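Phage-like element PBSX protein XkdH (Bacillus subtilis, PDB 3F3B) is of unknown function but, as a DUF3599 protein of the phage-barrel clan encoded by the defective prophage PBSX, probably serves in building the phage-like particle. Local coordinates at residues L7-Q19 with V36-C50. Numbering follows the deposited sequence.
Sequences LIHRCDIYHEAAQ and VISYPDTPDEQDVPC. With PO4 (phosphate ion), chain B.
H9 and C11 pair with C50 and V48 in antiparallel register, strands 9-14 and 48-50 crossing at 133°, and the pairing resumes beyond a loop where A17 meets S38. Between these ends D44 and E45 both face I13, a classic beta bulge: I13 O accepts from D44 N at 2.9 Å and, at greater length, from E45 N. D44 then turns its carboxylate on the backbone, OD2 taking H15 N at 2.8 Å in a nearly straight bond, while a water joins the same oxygen to H15 O. D12 does likewise where the 36-50 segment turns a corner, its short side chain holding D47 N on OD1 at 3.0 Å. The long strand 9-19 thus pairs with 48-50 in the curled, all-antiparallel sheet of this member of the phage-barrel clan and with 36-38 in a projecting hairpin arm. Inside, small C11 and C50 and branched I13 and V48 suit the buried face; I13 CD1 reaches V48 CG2 at 3.9 Å, and F76 touches both cysteines. On the other face R10, bent at chi2 (-68°), lays its guanidinium over P49 CB and sends NH1 in plane to D47 O, with D47 OD2 adding charge attraction from well outside that plane. The flat Y14 ring receives P43 CA over one face, 3.9 Å from its centroid, and K87 adds a cation-pi contact. E16 folds its carboxylate over the Y39 ring, whose hydroxyl bonds to N85 O. A phosphate, probably from the crystallisation liquor, is gripped by H9 ND1, R10 N and W90 NE1.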
ATOM      1  N   LEU A   7      18.010   5.051  -5.013  1.00 38.01           N
ATOM      2  CA  LEU A   7      17.311   6.326  -4.972  1.00 34.29           C
ATOM      3  C   LEU A   7      16.165   6.296  -3.957  1.00 33.01           C
ATOM      4  O   LEU A   7      15.432   5.307  -3.860  1.00 31.48           O
ATOM      5  CB  LEU A   7      16.760   6.688  -6.354  1.00 33.30           C
ATOM      6  CG  LEU A   7      17.732   7.036  -7.486  1.00 32.09           C
ATOM      7  CD1 LEU A   7      16.921   7.583  -8.650  1.00 30.04           C
ATOM      8  CD2 LEU A   7      18.749   8.077  -7.035  1.00 32.36           C
ATOM      9  N   ILE A   8      16.023   7.389  -3.208  1.00 29.62           N
ATOM     10  CA  ILE A   8      14.986   7.524  -2.192  1.00 27.64           C
ATOM     11  C   ILE A   8      13.691   8.094  -2.780  1.00 26.87           C
ATOM     12  O   ILE A   8      13.704   9.122  -3.448  1.00 27.47           O
ATOM     13  CB  ILE A   8      15.458   8.463  -1.036  1.00 28.16           C
ATOM     14  CG1 ILE A   8      16.169   7.665   0.060  1.00 29.15           C
ATOM     15  CG2 ILE A   8      14.271   9.188  -0.429  1.00 27.58           C
ATOM     16  CD1 ILE A   8      17.350   6.857  -0.417  1.00 31.07           C
ATOM     17  N   HIS A   9      12.574   7.419  -2.533  1.00 24.25           N
ATOM     18  CA  HIS A   9      11.282   7.895  -3.005  1.00 23.56           C
ATOM     19  C   HIS A   9      10.457   8.353  -1.802  1.00 21.47           C
ATOM     20  O   HIS A   9      10.827   8.119  -0.657  1.00 20.18           O
ATOM     21  CB  HIS A   9      10.539   6.789  -3.755  1.00 26.67           C
ATOM     22  CG  HIS A   9      11.246   6.321  -4.986  1.00 29.85           C
ATOM     23  ND1 HIS A   9      11.609   7.175  -6.006  1.00 32.46           N
ATOM     24  CD2 HIS A   9      11.664   5.090  -5.360  1.00 30.07           C
ATOM     25  CE1 HIS A   9      12.219   6.489  -6.956  1.00 31.26           C
ATOM     26  NE2 HIS A   9      12.265   5.222  -6.590  1.00 32.13           N
ATOM     27  N   ARG A  10       9.345   9.023  -2.062  1.00 21.40           N
ATOM     28  CA  ARG A  10       8.483   9.507  -0.987  1.00 22.26           C
ATOM     29  C   ARG A  10       7.063   9.057  -1.254  1.00 20.86           C
ATOM     30  O   ARG A  10       6.558   9.212  -2.362  1.00 20.53           O
ATOM     31  CB  ARG A  10       8.520  11.038  -0.909  1.00 22.59           C
ATOM     32  CG  ARG A  10       9.881  11.596  -0.564  1.00 23.97           C
ATOM     33  CD  ARG A  10      10.258  11.235   0.856  1.00 23.94           C
ATOM     34  NE  ARG A  10      11.653  11.554   1.141  1.00 24.29           N
ATOM     35  CZ  ARG A  10      12.100  11.938   2.330  1.00 23.60           C
ATOM     36  NH1 ARG A  10      11.260  12.064   3.353  1.00 21.90           N
ATOM     37  NH2 ARG A  10      13.390  12.187   2.502  1.00 22.20           N
ATOM     38  N   CYS A  11       6.419   8.505  -0.234  1.00 19.66           N
ATOM     39  CA  CYS A  11       5.047   8.047  -0.378  1.00 19.29           C
ATOM     40  C   CYS A  11       4.212   8.372   0.856  1.00 17.76           C
ATOM     41  O   CYS A  11       4.741   8.673   1.930  1.00 15.97           O
ATOM     42  CB  CYS A  11       5.021   6.535  -0.608  1.00 18.37           C
ATOM     43  SG  CYS A  11       5.567   5.579   0.830  1.00 24.32           S
ATOM     44  N   ASP A  12       2.897   8.332   0.681  1.00 17.59           N
ATOM     45  CA  ASP A  12       1.975   8.549   1.784  1.00 17.15           C
ATOM     46  C   ASP A  12       1.421   7.169   2.073  1.00 16.39           C
ATOM     47  O   ASP A  12       1.198   6.382   1.153  1.00 14.99           O
ATOM     48  CB  ASP A  12       0.841   9.486   1.384  1.00 18.84           C
ATOM     49  CG  ASP A  12       1.311  10.904   1.183  1.00 20.81           C
ATOM     50  OD1 ASP A  12       2.340  11.282   1.794  1.00 19.86           O
ATOM     51  OD2 ASP A  12       0.640  11.643   0.430  1.00 24.35           O
ATOM     52  N   ILE A  13       1.204   6.872   3.344  1.00 14.74           N
ATOM     53  CA  ILE A  13       0.701   5.573   3.735  1.00 14.41           C
ATOM     54  C   ILE A  13      -0.658   5.689   4.430  1.00 14.91           C
ATOM     55  O   ILE A  13      -0.879   6.590   5.236  1.00 15.27           O
ATOM     56  CB  ILE A  13       1.715   4.882   4.674  1.00 15.08           C
ATOM     57  CG1 ILE A  13       3.099   4.864   4.018  1.00 15.31           C
ATOM     58  CG2 ILE A  13       1.286   3.462   4.952  1.00 15.05           C
ATOM     59  CD1 ILE A  13       4.227   4.367   4.927  1.00 12.52           C
ATOM     60  N   TYR A  14      -1.558   4.767   4.103  1.00 16.28           N
ATOM     61  CA  TYR A  14      -2.903   4.718   4.673  1.00 17.26           C
ATOM     62  C   TYR A  14      -3.118   3.329   5.248  1.00 17.02           C
ATOM     63  O   TYR A  14      -2.916   2.326   4.557  1.00 15.34           O
ATOM     64  CB  TYR A  14      -3.975   4.937   3.596  1.00 19.27           C
ATOM     65  CG  TYR A  14      -3.900   6.249   2.856  1.00 21.91           C
ATOM     66  CD1 TYR A  14      -4.913   7.201   2.983  1.00 23.18           C
ATOM     67  CD2 TYR A  14      -2.829   6.530   2.006  1.00 21.91           C
ATOM     68  CE1 TYR A  14      -4.863   8.402   2.276  1.00 24.22           C
ATOM     69  CE2 TYR A  14      -2.765   7.724   1.298  1.00 22.48           C
ATOM     70  CZ  TYR A  14      -3.782   8.658   1.436  1.00 24.42           C
ATOM     71  OH  TYR A  14      -3.707   9.849   0.746  1.00 23.21           O
ATOM     72  N   HIS A  15      -3.558   3.267   6.498  1.00 16.91           N
ATOM     73  CA  HIS A  15      -3.806   1.989   7.138  1.00 17.07           C
ATOM     74  C   HIS A  15      -5.271   1.584   7.057  1.00 17.71           C
ATOM     75  O   HIS A  15      -6.163   2.429   7.133  1.00 18.76           O
ATOM     76  CB  HIS A  15      -3.396   2.051   8.603  1.00 16.98           C
ATOM     77  CG  HIS A  15      -1.971   2.442   8.817  1.00 16.42           C
ATOM     78  ND1 HIS A  15      -0.938   1.931   8.058  1.00 15.35           N
ATOM     79  CD2 HIS A  15      -1.399   3.249   9.737  1.00 15.21           C
ATOM     80  CE1 HIS A  15       0.208   2.406   8.505  1.00 16.65           C
ATOM     81  NE2 HIS A  15      -0.042   3.208   9.524  1.00 18.52           N
ATOM     82  N   GLU A  16      -5.518   0.290   6.893  1.00 18.81           N
ATOM     83  CA  GLU A  16      -6.883  -0.203   6.862  1.00 21.55           C
ATOM     84  C   GLU A  16      -7.426   0.077   8.262  1.00 22.27           C
ATOM     85  O   GLU A  16      -6.700  -0.047   9.249  1.00 20.44           O
ATOM     86  CB  GLU A  16      -6.905  -1.710   6.578  1.00 21.91           C
ATOM     87  CG  GLU A  16      -6.480  -2.088   5.163  1.00 26.70           C
ATOM     88  CD  GLU A  16      -7.587  -1.880   4.132  1.00 31.67           C
ATOM     89  OE1 GLU A  16      -8.348  -0.892   4.259  1.00 32.30           O
ATOM     90  OE2 GLU A  16      -7.691  -2.696   3.186  1.00 32.97           O
ATOM     91  N   ALA A  17      -8.687   0.470   8.356  1.00 24.60           N
ATOM     92  CA  ALA A  17      -9.270   0.758   9.658  1.00 29.60           C
ATOM     93  C   ALA A  17     -10.700   0.248   9.751  1.00 32.55           C
ATOM     94  O   ALA A  17     -11.419   0.196   8.752  1.00 31.73           O
ATOM     95  CB  ALA A  17      -9.229   2.267   9.933  1.00 27.60           C
ATOM     96  N   ALA A  18     -11.101  -0.147  10.954  1.00 37.19           N
ATOM     97  CA  ALA A  18     -12.455  -0.633  11.175  1.00 42.59           C
ATOM     98  C   ALA A  18     -13.353   0.595  11.229  1.00 46.31           C
ATOM     99  O   ALA A  18     -13.080   1.535  11.981  1.00 45.30           O
ATOM    100  CB  ALA A  18     -12.536  -1.405  12.480  1.00 41.51           C
ATOM    101  N   GLN A  19     -14.411   0.590  10.420  1.00 51.97           N
ATOM    102  CA  GLN A  19     -15.348   1.710  10.370  1.00 56.73           C
ATOM    103  C   GLN A  19     -16.463   1.550  11.391  1.00 60.30           C
ATOM    104  O   GLN A  19     -16.811   0.436  11.780  1.00 59.11           O
ATOM    105  CB  GLN A  19     -15.948   1.833   8.969  1.00 56.70           C
ATOM    106  CG  GLN A  19     -14.909   1.995   7.878  1.00 58.00           C
ATOM    107  CD  GLN A  19     -14.036   3.215   8.088  1.00 58.43           C
ATOM    108  OE1 GLN A  19     -14.514   4.350   8.044  1.00 58.97           O
ATOM    109  NE2 GLN A  19     -12.747   2.988   8.324  1.00 58.04           N
ATOM    110  N   VAL A  36     -16.607  -3.007   8.985  1.00 46.67           N
ATOM    111  CA  VAL A  36     -16.419  -2.543   7.620  1.00 42.23           C
ATOM    112  C   VAL A  36     -15.019  -1.953   7.605  1.00 39.20           C
ATOM    113  O   VAL A  36     -14.746  -0.991   8.316  1.00 38.35           O
ATOM    114  CB  VAL A  36     -17.436  -1.452   7.243  1.00 42.60           C
ATOM    115  CG1 VAL A  36     -17.131  -0.915   5.848  1.00 39.37           C
ATOM    116  CG2 VAL A  36     -18.851  -2.024   7.305  1.00 41.41           C
ATOM    117  N   ILE A  37     -14.139  -2.544   6.802  1.00 35.86           N
ATOM    118  CA  ILE A  37     -12.746  -2.112   6.707  1.00 34.04           C
ATOM    119  C   ILE A  37     -12.511  -1.219   5.496  1.00 33.39           C
ATOM    120  O   ILE A  37     -12.892  -1.573   4.375  1.00 33.95           O
ATOM    121  CB  ILE A  37     -11.792  -3.334   6.583  1.00 34.31           C
ATOM    122  CG1 ILE A  37     -12.189  -4.425   7.588  1.00 31.38           C
ATOM    123  CG2 ILE A  37     -10.349  -2.889   6.792  1.00 34.28           C
ATOM    124  CD1 ILE A  37     -12.233  -3.965   9.023  1.00 27.42           C
ATOM    125  N   SER A  38     -11.876  -0.071   5.722  1.00 31.26           N
ATOM    126  CA  SER A  38     -11.578   0.870   4.640  1.00 28.48           C
ATOM    127  C   SER A  38     -10.472   1.828   5.046  1.00 25.25           C
ATOM    128  O   SER A  38     -10.040   1.828   6.197  1.00 21.85           O
ATOM    129  CB  SER A  38     -12.826   1.670   4.267  1.00 29.47           C
ATOM    130  OG  SER A  38     -13.264   2.462   5.355  1.00 30.59           O
ATOM    131  N   TYR A  39     -10.016   2.642   4.100  1.00 24.28           N
ATOM    132  CA  TYR A  39      -8.952   3.608   4.371  1.00 23.38           C
ATOM    133  C   TYR A  39      -9.526   4.984   4.676  1.00 23.77           C
ATOM    134  O   TYR A  39     -10.618   5.322   4.231  1.00 24.51           O
ATOM    135  CB  TYR A  39      -8.004   3.746   3.171  1.00 20.72           C
ATOM    136  CG  TYR A  39      -7.360   2.465   2.695  1.00 19.51           C
ATOM    137  CD1 TYR A  39      -7.818   1.818   1.550  1.00 19.72           C
ATOM    138  CD2 TYR A  39      -6.281   1.911   3.376  1.00 17.14           C
ATOM    139  CE1 TYR A  39      -7.209   0.648   1.092  1.00 18.05           C
ATOM    140  CE2 TYR A  39      -5.669   0.741   2.927  1.00 15.67           C
ATOM    141  CZ  TYR A  39      -6.139   0.118   1.789  1.00 16.11           C
ATOM    142  OH  TYR A  39      -5.553  -1.042   1.352  1.00 15.08           O
ATOM    143  N   PRO A  40      -8.791   5.800   5.443  1.00 24.89           N
ATOM    144  CA  PRO A  40      -9.246   7.151   5.791  1.00 25.81           C
ATOM    145  C   PRO A  40      -9.034   8.116   4.617  1.00 27.28           C
ATOM    146  O   PRO A  40      -8.336   7.787   3.659  1.00 27.68           O
ATOM    147  CB  PRO A  40      -8.376   7.496   6.988  1.00 24.89           C
ATOM    148  CG  PRO A  40      -7.068   6.811   6.637  1.00 24.66           C
ATOM    149  CD  PRO A  40      -7.547   5.460   6.158  1.00 23.88           C
ATOM    150  N   ASP A  41      -9.638   9.299   4.693  1.00 29.90           N
ATOM    151  CA  ASP A  41      -9.517  10.308   3.635  1.00 31.47           C
ATOM    152  C   ASP A  41      -8.101  10.831   3.521  1.00 30.65           C
ATOM    153  O   ASP A  41      -7.581  11.015   2.425  1.00 29.50           O
ATOM    154  CB  ASP A  41     -10.441  11.502   3.910  1.00 32.85           C
ATOM    155  CG  ASP A  41     -11.841  11.291   3.386  1.00 34.44           C
ATOM    156  OD1 ASP A  41     -12.167  10.150   2.978  1.00 35.78           O
ATOM    157  OD2 ASP A  41     -12.617  12.273   3.389  1.00 34.02           O
ATOM    158  N   THR A  42      -7.487  11.088   4.667  1.00 31.45           N
ATOM    159  CA  THR A  42      -6.132  11.610   4.685  1.00 31.54           C
ATOM    160  C   THR A  42      -5.094  10.578   5.110  1.00 31.02           C
ATOM    161  O   THR A  42      -5.392   9.613   5.817  1.00 30.74           O
ATOM    162  CB  THR A  42      -6.024  12.844   5.604  1.00 31.77           C
ATOM    163  OG1 THR A  42      -6.373  12.479   6.944  1.00 33.22           O
ATOM    164  CG2 THR A  42      -6.962  13.946   5.114  1.00 30.77           C
ATOM    165  N   PRO A  43      -3.847  10.776   4.673  1.00 30.64           N
ATOM    166  CA  PRO A  43      -2.743   9.875   4.995  1.00 29.51           C
ATOM    167  C   PRO A  43      -2.475   9.767   6.489  1.00 28.37           C
ATOM    168  O   PRO A  43      -2.554  10.763   7.217  1.00 26.83           O
ATOM    169  CB  PRO A  43      -1.571  10.506   4.254  1.00 30.50           C
ATOM    170  CG  PRO A  43      -2.233  11.165   3.083  1.00 30.55           C
ATOM    171  CD  PRO A  43      -3.414  11.811   3.718  1.00 29.09           C
ATOM    172  N   ASP A  44      -2.162   8.555   6.945  1.00 26.49           N
ATOM    173  CA  ASP A  44      -1.843   8.350   8.351  1.00 25.25           C
ATOM    174  C   ASP A  44      -0.392   8.794   8.542  1.00 24.20           C
ATOM    175  O   ASP A  44      -0.033   9.392   9.552  1.00 22.94           O
ATOM    176  CB  ASP A  44      -2.021   6.880   8.731  1.00 25.15           C
ATOM    177  CG  ASP A  44      -3.484   6.469   8.791  1.00 27.71           C
ATOM    178  OD1 ASP A  44      -4.245   7.115   9.541  1.00 29.85           O
ATOM    179  OD2 ASP A  44      -3.882   5.509   8.099  1.00 26.79           O
ATOM    180  N   GLU A  45       0.434   8.499   7.546  1.00 23.01           N
ATOM    181  CA  GLU A  45       1.841   8.877   7.560  1.00 23.11           C
ATOM    182  C   GLU A  45       2.066   9.667   6.272  1.00 23.24           C
ATOM    183  O   GLU A  45       1.454   9.382   5.248  1.00 22.26           O
ATOM    184  CB  GLU A  45       2.728   7.631   7.611  1.00 22.40           C
ATOM    185  CG  GLU A  45       2.783   6.967   8.986  1.00 23.40           C
ATOM    186  CD  GLU A  45       3.421   5.586   8.950  1.00 25.44           C
ATOM    187  OE1 GLU A  45       2.684   4.576   8.850  1.00 23.01           O
ATOM    188  OE2 GLU A  45       4.665   5.509   9.009  1.00 26.46           O
ATOM    189  N   GLN A  46       2.943  10.660   6.319  1.00 24.17           N
ATOM    190  CA  GLN A  46       3.157  11.496   5.150  1.00 25.24           C
ATOM    191  C   GLN A  46       4.611  11.654   4.727  1.00 24.54           C
ATOM    192  O   GLN A  46       5.519  11.694   5.559  1.00 23.82           O
ATOM    193  CB  GLN A  46       2.554  12.873   5.438  1.00 27.54           C
ATOM    194  CG  GLN A  46       1.757  13.471   4.307  1.00 33.41           C
ATOM    195  CD  GLN A  46       0.716  14.465   4.789  1.00 36.14           C
ATOM    196  OE1 GLN A  46       0.032  15.092   3.984  1.00 36.00           O
ATOM    197  NE2 GLN A  46       0.580  14.606   6.106  1.00 36.15           N
ATOM    198  N   ASP A  47       4.817  11.748   3.418  1.00 26.07           N
ATOM    199  CA  ASP A  47       6.145  11.935   2.853  1.00 27.02           C
ATOM    200  C   ASP A  47       7.186  11.016   3.503  1.00 24.86           C
ATOM    201  O   ASP A  47       8.258  11.456   3.922  1.00 24.83           O
ATOM    202  CB  ASP A  47       6.534  13.411   3.009  1.00 18.55           C
ATOM    203  CG  ASP A  47       7.819  13.761   2.286  1.00 18.55           C
ATOM    204  OD1 ASP A  47       7.986  13.319   1.127  1.00 18.55           O
ATOM    205  OD2 ASP A  47       8.661  14.487   2.865  1.00 18.55           O
ATOM    206  N   VAL A  48       6.862   9.729   3.577  1.00 23.13           N
ATOM    207  CA  VAL A  48       7.755   8.746   4.181  1.00 22.68           C
ATOM    208  C   VAL A  48       8.839   8.319   3.192  1.00 21.68           C
ATOM    209  O   VAL A  48       8.547   8.045   2.024  1.00 21.38           O
ATOM    210  CB  VAL A  48       6.972   7.489   4.628  1.00 23.02           C
ATOM    211  CG1 VAL A  48       7.900   6.526   5.351  1.00 22.30           C
ATOM    212  CG2 VAL A  48       5.821   7.890   5.526  1.00 19.49           C
ATOM    213  N   PRO A  49      10.106   8.256   3.651  1.00 21.31           N
ATOM    214  CA  PRO A  49      11.239   7.864   2.814  1.00 20.98           C
ATOM    215  C   PRO A  49      11.341   6.355   2.626  1.00 21.91           C
ATOM    216  O   PRO A  49      11.147   5.580   3.568  1.00 21.44           O
ATOM    217  CB  PRO A  49      12.428   8.425   3.573  1.00 20.17           C
ATOM    218  CG  PRO A  49      12.017   8.234   4.980  1.00 20.50           C
ATOM    219  CD  PRO A  49      10.576   8.673   4.986  1.00 20.08           C
ATOM    220  N   CYS A  50      11.662   5.949   1.401  1.00 22.64           N
ATOM    221  CA  CYS A  50      11.804   4.541   1.068  1.00 22.75           C
ATOM    222  C   CYS A  50      12.595   4.401  -0.232  1.00 22.97           C
ATOM    223  O   CYS A  50      12.896   5.390  -0.903  1.00 21.85           O
ATOM    224  CB  CYS A  50      10.423   3.922   0.883  1.00 19.59           C
ATOM    225  SG  CYS A  50       9.464   4.743  -0.413  1.00 23.94           S
TER
HETATM  226  P   PO4 B 127       9.655  10.559  -5.745  1.00 61.11           P
HETATM  227  O1  PO4 B 127       8.543  11.114  -6.563  1.00 60.18           O
HETATM  228  O2  PO4 B 127      10.829  11.466  -5.818  1.00 62.31           O
HETATM  229  O3  PO4 B 127       9.214  10.433  -4.335  1.00 59.64           O
HETATM  230  O4  PO4 B 127      10.034   9.223  -6.267  1.00 60.50           O
HETATM  231  O   HOH W   1      -6.203   4.340   9.249  1.00 18.13           O